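Local coordinates for phenylacetic acid degradation-related protein (PDB 2PIM) that belongs to the hotdog-fold thioesterases of the PaaI type and probably hydrolyses acyl-CoA thioesters, at residues T76-D79 and G80-C83. Residues are numbered along the deposited sequence; the frame is centred on the assembly and turned at random.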
ATOM      1  N   THR A  76      -9.416 -11.559  16.183  1.00 25.59           N
ATOM      2  CA  THR A  76     -10.505 -11.370  17.157  1.00 26.65           C
ATOM      3  C   THR A  76     -11.864 -11.937  16.700  1.00 27.18           C
ATOM      4  O   THR A  76     -12.781 -12.026  17.498  1.00 26.76           O
ATOM      5  CB  THR A  76     -10.682  -9.873  17.607  1.00 24.74           C
ATOM      6  OG1 THR A  76     -11.239  -9.072  16.549  1.00 28.84           O
ATOM      7  CG2 THR A  76      -9.380  -9.285  18.021  1.00 31.82           C
ATOM      8  N   LEU A  77     -11.987 -12.353  15.442  1.00 29.14           N
ATOM      9  CA  LEU A  77     -13.298 -12.665  14.882  1.00 28.97           C
ATOM     10  C   LEU A  77     -13.802 -14.048  15.190  1.00 32.57           C
ATOM     11  O   LEU A  77     -13.040 -14.980  15.350  1.00 32.81           O
ATOM     12  CB  LEU A  77     -13.290 -12.441  13.366  1.00 30.56           C
ATOM     13  CG  LEU A  77     -12.886 -11.012  12.978  1.00 27.82           C
ATOM     14  CD1 LEU A  77     -13.168 -10.711  11.515  1.00 27.29           C
ATOM     15  CD2 LEU A  77     -13.533  -9.950  13.876  1.00 28.87           C
ATOM     16  N   GLU A  78     -15.115 -14.170  15.292  1.00 34.33           N
ATOM     17  CA  GLU A  78     -15.747 -15.473  15.303  1.00 37.12           C
ATOM     18  C   GLU A  78     -15.602 -16.112  13.917  1.00 37.96           C
ATOM     19  O   GLU A  78     -15.238 -15.447  12.943  1.00 38.70           O
ATOM     20  CB  GLU A  78     -17.223 -15.361  15.728  1.00 36.18           C
ATOM     21  CG  GLU A  78     -18.105 -14.479  14.841  1.00 36.19           C
ATOM     22  CD  GLU A  78     -18.251 -13.020  15.317  1.00 41.14           C
ATOM     23  OE1 GLU A  78     -17.250 -12.250  15.348  1.00 30.26           O
ATOM     24  OE2 GLU A  78     -19.401 -12.635  15.613  1.00 41.79           O
ATOM     25  N   ASP A  79     -15.854 -17.409  13.840  1.00 39.85           N
ATOM     26  CA  ASP A  79     -15.953 -18.098  12.559  1.00 41.60           C
ATOM     27  C   ASP A  79     -17.165 -17.569  11.825  1.00 42.08           C
ATOM     28  O   ASP A  79     -18.243 -17.429  12.414  1.00 42.75           O
ATOM     29  CB  ASP A  79     -16.114 -19.619  12.753  1.00 44.53           C
ATOM     30  CG  ASP A  79     -14.789 -20.369  12.692  1.00 50.52           C
ATOM     31  OD1 ASP A  79     -13.723 -19.725  12.510  1.00 59.43           O
ATOM     32  OD2 ASP A  79     -14.826 -21.613  12.812  1.00 56.47           O
ATOM     33  N   GLY A  80     -16.993 -17.279  10.542  1.00 41.32           N
ATOM     34  CA  GLY A  80     -18.087 -16.753   9.738  1.00 41.70           C
ATOM     35  C   GLY A  80     -18.043 -15.247   9.581  1.00 41.79           C
ATOM     36  O   GLY A  80     -18.512 -14.722   8.565  1.00 43.89           O
ATOM     37  N   ALA A  81     -17.503 -14.554  10.588  1.00 40.36           N
ATOM     38  CA  ALA A  81     -17.272 -13.111  10.514  1.00 39.26           C
ATOM     39  C   ALA A  81     -16.031 -12.864   9.701  1.00 38.65           C
ATOM     40  O   ALA A  81     -15.173 -13.734   9.607  1.00 39.03           O
ATOM     41  CB  ALA A  81     -17.116 -12.507  11.906  1.00 37.81           C
ATOM     42  N   SER A  82     -15.925 -11.660   9.143  1.00 38.07           N
ATOM     43  CA  SER A  82     -14.833 -11.338   8.261  1.00 36.94           C
ATOM     44  C   SER A  82     -14.367  -9.874   8.347  1.00 35.73           C
ATOM     45  O   SER A  82     -15.155  -8.971   8.523  1.00 35.08           O
ATOM     46  CB  SER A  82     -15.238 -11.661   6.836  1.00 37.51           C
ATOM     47  OG  SER A  82     -14.082 -11.664   6.028  1.00 48.33           O
ATOM     48  N   CYS A  83     -13.075  -9.649   8.198  1.00 35.60           N
ATOM     49  CA  CYS A  83     -12.544  -8.294   8.286  1.00 33.77           C
ATOM     50  C   CYS A  83     -12.423  -7.639   6.899  1.00 34.12           C
ATOM     51  O   CYS A  83     -11.727  -8.138   6.002  1.00 33.57           O
ATOM     52  CB  CYS A  83     -11.195  -8.283   8.969  1.00 31.05           C
ATOM     53  SG  CYS A  83     -10.325  -6.625   8.774  1.00 40.70           S
TER
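L77 lays its side chain along the chain that returns beyond the bend, and this is the tightly packed half of the contact. Its CB faces the methyl of A81, 4.1 Å from CB to CB. CG lies anti to the carbonyl carbon (chi1 -57°), which carries the branch forward along the returning backbone instead of out over the turn. The tip, CD1, then rests on the peptide joining S82 to C83, 3.5 Å from both S82 C and C83 N. The same methyl meets C83 CB at 4.0 Å, and C83 in turn touches V73 and T74 of helix 58-75, linking the leucine to the end of the helix through one residue. The bend itself is a type II beta turn from E78 to A81, within the loop that leads from the long helix of the hotdog fold into strand 84-92. Its closing bond is weak: A81 N reaches E78 O at 3.4 Å with an N-H...O angle of 141°. G80 takes the third position of the turn with a positive phi of 99°, where a CB would run into the carbonyl O of D79. The acid side of the turn is looser and more exposed to solvent, and the A81 methyl is shared between L77 and E78. The chain of E78 bends at chi2 and folds back alongside A81, bringing carboxylate oxygen OE1 to 3.5 Å from A81 CB, a van der Waals touch between an acid and a methyl. The CA-CB bond of D79 points away from the returning chain, and its carboxylate meets the N-terminal region, with OD1 accepting a weak hydrogen bond from N6 N and OD2 forming a long, weak ion pair with R10.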